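Local structure of filamentation induced by cAMP protein Fic (Desulfovibrio alaskensis, 4RGL) at residues Y95-M98 with E99-A103; L158-L161 with E162-E166. The protein belongs to the Fic/DOC family, with a mostly helical fold and a C-terminal domain that is probably of the helix-turn-helix kind. One frame throughout, in Å; residues are numbered along the deposited sequence.

Contact 1. Residues Y95-M98 with E99-A103; sequences YEAM and EDWDA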
ATOM      1  N   TYR A  95      -7.997   6.594  -0.459  1.00 64.54           N
ATOM      2  CA  TYR A  95      -7.442   5.616   0.493  1.00 64.06           C
ATOM      3  C   TYR A  95      -7.173   6.254   1.868  1.00 68.44           C
ATOM      4  O   TYR A  95      -7.286   5.573   2.887  1.00 68.63           O
ATOM      5  CB  TYR A  95      -6.152   4.986  -0.056  1.00 64.12           C
ATOM      6  CG  TYR A  95      -6.397   3.853  -1.030  1.00 65.18           C
ATOM      7  CD1 TYR A  95      -6.608   4.103  -2.383  1.00 66.75           C
ATOM      8  CD2 TYR A  95      -6.367   2.525  -0.609  1.00 65.70           C
ATOM      9  CE1 TYR A  95      -6.833   3.062  -3.287  1.00 66.73           C
ATOM     10  CE2 TYR A  95      -6.570   1.473  -1.506  1.00 66.05           C
ATOM     11  CZ  TYR A  95      -6.818   1.747  -2.843  1.00 71.95           C
ATOM     12  OH  TYR A  95      -7.046   0.723  -3.728  1.00 72.59           O
ATOM     13  N   GLU A  96      -6.845   7.562   1.901  1.00 64.47           N
ATOM     14  CA  GLU A  96      -6.567   8.243   3.169  1.00 64.47           C
ATOM     15  C   GLU A  96      -7.861   8.477   3.975  1.00 68.87           C
ATOM     16  O   GLU A  96      -7.790   8.782   5.162  1.00 70.35           O
ATOM     17  CB  GLU A  96      -5.837   9.582   2.931  1.00 65.79           C
ATOM     18  CG  GLU A  96      -4.422   9.426   2.383  1.00 75.60           C
ATOM     19  CD  GLU A  96      -3.488   8.577   3.227  1.00 96.17           C
ATOM     20  OE1 GLU A  96      -3.307   8.897   4.424  1.00 92.76           O
ATOM     21  OE2 GLU A  96      -2.872   7.641   2.665  1.00 88.62           O
ATOM     22  N   ALA A  97      -9.030   8.274   3.348  1.00 64.98           N
ATOM     23  CA  ALA A  97     -10.316   8.516   4.008  1.00 66.04           C
ATOM     24  C   ALA A  97     -11.018   7.187   4.425  1.00 69.55           C
ATOM     25  O   ALA A  97     -12.204   7.204   4.774  1.00 71.08           O
ATOM     26  CB  ALA A  97     -11.226   9.318   3.089  1.00 67.04           C
HETATM   27  N   MSE A  98     -10.262   6.063   4.467  1.00 63.60           N
HETATM   28  CA  MSE A  98     -10.837   4.748   4.804  1.00 62.76           C
HETATM   29  C   MSE A  98     -11.292   4.687   6.249  1.00 72.28           C
HETATM   30  O   MSE A  98     -12.221   3.939   6.563  1.00 73.84           O
HETATM   31  CB  MSE A  98      -9.834   3.631   4.540  1.00 62.83           C
HETATM   32  CG  MSE A  98      -9.501   3.453   3.074  1.00 66.79           C
HETATM   33 SE   MSE A  98      -8.439   1.874   2.759  0.75 71.76          SE
HETATM   34  CE  MSE A  98      -9.666   0.722   2.867  1.00 68.78           C
ATOM     35  N   GLU A  99     -10.621   5.446   7.149  1.00 71.39           N
ATOM     36  CA  GLU A  99     -10.952   5.459   8.582  1.00 73.55           C
ATOM     37  C   GLU A  99     -12.441   5.816   8.802  1.00 79.70           C
ATOM     38  O   GLU A  99     -13.065   5.306   9.733  1.00 80.54           O
ATOM     39  CB  GLU A  99     -10.041   6.460   9.334  1.00 75.50           C
ATOM     40  CG  GLU A  99     -10.175   6.407  10.859  1.00 91.05           C
ATOM     41  CD  GLU A  99      -9.648   5.138  11.518  1.00116.88           C
ATOM     42  OE1 GLU A  99      -8.472   4.784  11.269  1.00112.20           O
ATOM     43  OE2 GLU A  99     -10.364   4.580  12.382  1.00112.67           O
ATOM     44  N   ASP A 100     -13.016   6.637   7.898  1.00 77.13           N
ATOM     45  CA  ASP A 100     -14.400   7.119   8.017  1.00 79.07           C
ATOM     46  C   ASP A 100     -15.441   6.039   7.647  1.00 82.25           C
ATOM     47  O   ASP A 100     -16.616   6.180   8.010  1.00 83.71           O
ATOM     48  CB  ASP A 100     -14.619   8.353   7.103  1.00 81.11           C
ATOM     49  CG  ASP A 100     -13.652   9.505   7.340  1.00 95.98           C
ATOM     50  OD1 ASP A 100     -13.107   9.605   8.471  1.00 98.41           O
ATOM     51  OD2 ASP A 100     -13.504  10.355   6.426  1.00101.44           O
ATOM     52  N   TRP A 101     -15.044   5.024   6.838  1.00 76.02           N
ATOM     53  CA  TRP A 101     -16.020   4.143   6.209  1.00 75.31           C
ATOM     54  C   TRP A 101     -16.149   2.769   6.881  1.00 80.63           C
ATOM     55  O   TRP A 101     -15.155   2.157   7.289  1.00 79.52           O
ATOM     56  CB  TRP A 101     -15.690   3.940   4.736  1.00 71.66           C
ATOM     57  CG  TRP A 101     -15.505   5.217   3.982  1.00 71.68           C
ATOM     58  CD1 TRP A 101     -16.290   6.330   4.049  1.00 75.62           C
ATOM     59  CD2 TRP A 101     -14.546   5.466   2.953  1.00 69.64           C
ATOM     60  NE1 TRP A 101     -15.808   7.296   3.205  1.00 74.16           N
ATOM     61  CE2 TRP A 101     -14.753   6.784   2.498  1.00 73.70           C
ATOM     62  CE3 TRP A 101     -13.521   4.701   2.372  1.00 69.44           C
ATOM     63  CZ2 TRP A 101     -13.962   7.365   1.503  1.00 72.01           C
ATOM     64  CZ3 TRP A 101     -12.727   5.283   1.398  1.00 70.10           C
ATOM     65  CH2 TRP A 101     -12.957   6.595   0.964  1.00 71.16           C
ATOM     66  N   ASP A 102     -17.391   2.261   6.902  1.00 78.70           N
ATOM     67  CA  ASP A 102     -17.741   0.901   7.252  1.00 78.97           C
ATOM     68  C   ASP A 102     -18.156   0.176   5.968  1.00 80.85           C
ATOM     69  O   ASP A 102     -19.014   0.675   5.233  1.00 80.54           O
ATOM     70  CB  ASP A 102     -18.876   0.899   8.313  1.00 83.84           C
ATOM     71  CG  ASP A 102     -19.272  -0.478   8.826  1.00100.95           C
ATOM     72  OD1 ASP A 102     -19.439  -1.399   7.990  1.00101.26           O
ATOM     73  OD2 ASP A 102     -19.566  -0.596  10.035  1.00111.17           O
ATOM     74  N   ALA A 103     -17.468  -0.926   5.634  1.00 75.59           N
ATOM     75  CA  ALA A 103     -17.616  -1.607   4.338  1.00 73.84           C
ATOM     76  C   ALA A 103     -19.092  -2.010   4.020  1.00 78.49           C
ATOM     77  O   ALA A 103     -19.427  -2.219   2.853  1.00 77.63           O
ATOM     78  CB  ALA A 103     -16.737  -2.833   4.299  1.00 73.71           C
TER
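Ala97 and Met98 hand their carbonyls to the next turn of backbone, Asp100 N to Ala97 O at 3.3 Å and Trp101 N to Met98 O at 3.0 Å, both i to i+3 bonds that follow a type I beta turn from Tyr95 to Met98. This spacing is that of 3-10 winding. The Trp101 indole folds back against the peptide between Ala97 and Met98. Its CG lies anti to the carbonyl carbon (chi1 -52°), which brings one ring face up to that peptide. Ala97 O sits 3.3 Å above the plane of the Trp101 ring, over its centre, and Met98 N lies over the same face nearer the rim. The methyl of Ala97 meets the benzene part of the indole, CB to CZ2 of Trp101 at 3.7 Å. Met98, a selenomethionine, crosses the tryptophan side chain at about a right angle; its CG comes within 4.1 Å of Trp101 CZ3 before the chain bends at its last torsion and runs on toward Leu199 of helix 189-202. Ala112 and Leu115 of helix 106-117 also pack against the indole, while Glu99 turns outward to a salt bridge with Arg202. The arrangement is a beta turn running into a short 3-10 segment, with the indole of Trp101 laid against the Ala97-Met98 peptide, in the loop linking helices 82-95 and 106-117 of this Fic-family protein.

Contact 2. Residues L158-L161 with E162-E166; sequences LDWL and ENTNE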
ATOM      1  N   LEU A 158     -24.408  -5.825   0.422  1.00 71.77           N
ATOM      2  CA  LEU A 158     -23.982  -5.060   1.602  1.00 72.59           C
ATOM      3  C   LEU A 158     -24.670  -5.574   2.861  1.00 81.43           C
ATOM      4  O   LEU A 158     -24.069  -5.557   3.937  1.00 82.13           O
ATOM      5  CB  LEU A 158     -24.266  -3.563   1.414  1.00 72.25           C
ATOM      6  CG  LEU A 158     -23.453  -2.867   0.318  1.00 74.30           C
ATOM      7  CD1 LEU A 158     -24.069  -1.555  -0.058  1.00 74.53           C
ATOM      8  CD2 LEU A 158     -21.991  -2.691   0.735  1.00 74.79           C
ATOM      9  N   ASP A 159     -25.928  -6.058   2.733  1.00 80.72           N
ATOM     10  CA  ASP A 159     -26.639  -6.649   3.868  1.00 83.53           C
ATOM     11  C   ASP A 159     -25.978  -7.953   4.267  1.00 87.68           C
ATOM     12  O   ASP A 159     -25.799  -8.214   5.460  1.00 88.86           O
ATOM     13  CB  ASP A 159     -28.123  -6.879   3.535  1.00 87.39           C
ATOM     14  CG  ASP A 159     -28.913  -7.506   4.675  1.00102.32           C
ATOM     15  OD1 ASP A 159     -28.849  -6.970   5.809  1.00104.46           O
ATOM     16  OD2 ASP A 159     -29.621  -8.506   4.427  1.00110.05           O
ATOM     17  N   TRP A 160     -25.571  -8.763   3.263  1.00 82.89           N
ATOM     18  CA  TRP A 160     -24.867 -10.016   3.499  1.00 82.86           C
ATOM     19  C   TRP A 160     -23.566  -9.770   4.237  1.00 86.21           C
ATOM     20  O   TRP A 160     -23.274 -10.458   5.208  1.00 87.18           O
ATOM     21  CB  TRP A 160     -24.593 -10.746   2.171  1.00 80.32           C
ATOM     22  CG  TRP A 160     -23.652 -11.904   2.316  1.00 81.19           C
ATOM     23  CD1 TRP A 160     -23.961 -13.164   2.737  1.00 85.62           C
ATOM     24  CD2 TRP A 160     -22.228 -11.874   2.151  1.00 79.44           C
ATOM     25  NE1 TRP A 160     -22.817 -13.921   2.844  1.00 84.45           N
ATOM     26  CE2 TRP A 160     -21.741 -13.157   2.481  1.00 83.87           C
ATOM     27  CE3 TRP A 160     -21.315 -10.888   1.741  1.00 78.78           C
ATOM     28  CZ2 TRP A 160     -20.383 -13.483   2.404  1.00 81.91           C
ATOM     29  CZ3 TRP A 160     -19.969 -11.206   1.689  1.00 79.08           C
ATOM     30  CH2 TRP A 160     -19.514 -12.485   2.033  1.00 80.37           C
ATOM     31  N   LEU A 161     -22.782  -8.778   3.779  1.00 81.30           N
ATOM     32  CA  LEU A 161     -21.479  -8.453   4.357  1.00 80.45           C
ATOM     33  C   LEU A 161     -21.610  -8.039   5.841  1.00 87.99           C
ATOM     34  O   LEU A 161     -20.741  -8.368   6.650  1.00 88.20           O
ATOM     35  CB  LEU A 161     -20.814  -7.322   3.544  1.00 78.11           C
ATOM     36  CG  LEU A 161     -19.361  -6.987   3.909  1.00 80.81           C
ATOM     37  CD1 LEU A 161     -18.431  -8.156   3.593  1.00 79.82           C
ATOM     38  CD2 LEU A 161     -18.897  -5.744   3.182  1.00 81.20           C
ATOM     39  N   GLU A 162     -22.698  -7.340   6.192  1.00 87.04           N
ATOM     40  CA  GLU A 162     -22.917  -6.889   7.566  1.00 89.74           C
ATOM     41  C   GLU A 162     -23.236  -8.077   8.496  1.00 96.98           C
ATOM     42  O   GLU A 162     -22.753  -8.118   9.632  1.00 97.76           O
ATOM     43  CB  GLU A 162     -24.062  -5.855   7.615  1.00 92.63           C
ATOM     44  CG  GLU A 162     -24.261  -5.225   8.989  1.00107.74           C
ATOM     45  CD  GLU A 162     -25.498  -4.351   9.123  1.00138.32           C
ATOM     46  OE1 GLU A 162     -26.333  -4.347   8.188  1.00137.44           O
ATOM     47  OE2 GLU A 162     -25.661  -3.721  10.193  1.00137.28           O
ATOM     48  N   ASN A 163     -24.038  -9.041   8.010  1.00 94.97           N
ATOM     49  CA  ASN A 163     -24.533 -10.135   8.842  1.00 97.42           C
ATOM     50  C   ASN A 163     -23.834 -11.490   8.522  1.00100.67           C
ATOM     51  O   ASN A 163     -24.305 -12.534   8.977  1.00102.45           O
ATOM     52  CB  ASN A 163     -26.059 -10.279   8.668  1.00100.90           C
ATOM     53  CG  ASN A 163     -26.838  -9.025   9.014  1.00128.97           C
ATOM     54  OD1 ASN A 163     -26.724  -8.474  10.121  1.00125.31           O
ATOM     55  ND2 ASN A 163     -27.712  -8.603   8.110  1.00120.82           N
ATOM     56  N   THR A 164     -22.693 -11.465   7.794  1.00 94.50           N
ATOM     57  CA  THR A 164     -22.008 -12.717   7.440  1.00 93.45           C
ATOM     58  C   THR A 164     -21.223 -13.274   8.639  1.00 98.91           C
ATOM     59  O   THR A 164     -20.667 -12.512   9.441  1.00 98.69           O
ATOM     60  CB  THR A 164     -21.080 -12.532   6.224  1.00 95.21           C
ATOM     61  OG1 THR A 164     -20.563 -13.808   5.842  1.00 90.49           O
ATOM     62  CG2 THR A 164     -19.929 -11.555   6.496  1.00 92.34           C
ATOM     63  N   ASN A 165     -21.194 -14.604   8.756  1.00 96.34           N
ATOM     64  CA  ASN A 165     -20.451 -15.307   9.792  1.00 96.96           C
ATOM     65  C   ASN A 165     -19.057 -15.687   9.275  1.00 97.54           C
ATOM     66  O   ASN A 165     -18.187 -16.080  10.064  1.00 97.69           O
ATOM     67  CB  ASN A 165     -21.228 -16.559  10.250  1.00101.98           C
ATOM     68  CG  ASN A 165     -21.805 -17.390   9.103  1.00130.71           C
ATOM     69  OD1 ASN A 165     -21.351 -17.323   7.948  1.00117.84           O
ATOM     70  ND2 ASN A 165     -22.827 -18.182   9.402  1.00129.72           N
ATOM     71  N   GLU A 166     -18.833 -15.525   7.935  1.00 90.97           N
ATOM     72  CA  GLU A 166     -17.548 -15.819   7.277  1.00 88.33           C
ATOM     73  C   GLU A 166     -16.443 -14.936   7.827  1.00 89.62           C
ATOM     74  O   GLU A 166     -16.702 -13.804   8.241  1.00 88.81           O
ATOM     75  CB  GLU A 166     -17.661 -15.623   5.747  1.00 87.74           C
ATOM     76  CG  GLU A 166     -18.597 -16.608   5.056  1.00 98.52           C
ATOM     77  CD  GLU A 166     -18.080 -18.034   4.931  1.00121.47           C
ATOM     78  OE1 GLU A 166     -16.876 -18.261   5.191  1.00122.71           O
ATOM     79  OE2 GLU A 166     -18.864 -18.907   4.491  1.00112.85           O
TER
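Where helix 150-163 gives way to loop, on the surface of the Fic/DOC family region, Thr164 heads an ST turn and rests on the indole of Trp160. Thr164 stands over one face of Trp160: CB lies 4.1 Å from the centroid of the five-membered ring and 23° off its normal, a CH-pi contact. The hydroxyl is displaced toward the rim, with Thr164 OG1 3.5 Å from Trp160 CZ2. Two torsions prepare this meeting. Trp160 has CG anti to its own nitrogen (chi1 169°), beside the carbonyl carbon, which carries the indole out roughly at right angles to the helix axis and sets one face against Thr164; in Thr164 the hydroxyl is the branch opposite the backbone nitrogen, while CG2 is directed back to Leu161 O at 3.3 Å. From over the ring, Thr164 OG1 accepts the backbone N-H of Glu166 at 3.2 Å, closing the ST turn. Within the helix, Glu162 N reaches Leu158 O and Asn163 N reaches Asp159 O at 3.2 Å, each with a weak extra bond to the next carbonyl along. At the outer side Asp159 and Asn163 bring carboxylate and amide together with their planes nearly perpendicular, OD1 of Asp159 being 3.0 Å from ND2 of Asn163, at an angle too poor for a hydrogen bond. Tyr8 and Pro10 of an N-terminal loop, and Ile174 of helix 168-182, also border the indole. The turn pairs a threonine-on-indole contact with a nearby acidic pair: Asp159 OD1 and Glu162 OE1 are 4.3 Å apart, close enough that each carboxylate would probably raise the other's proton affinity, although solvent at this surface should soften the effect.

Overall arrangement
Contact 1 closes along the chain before contact 2 opens, and their centres lie about 18 Å apart on the same side of the molecule's centre. They nevertheless meet through Ala103, the last residue of contact 1: its carbonyl oxygen packs against the leucines of 158-161, at 3.4 Å from Leu158 CD2 and 3.6 Å from Leu161 CD2. That oxygen also accepts a hydrogen bond from Trp196 NE1, which joins the loop to helix 189-202. Contact 1 is partly buried, its centre about 14 Å from the centre of the chain, whereas the centre of contact 2 lies about 26 Å from it, with Leu158 and Leu161 packing on Phe175 of helix 168-182.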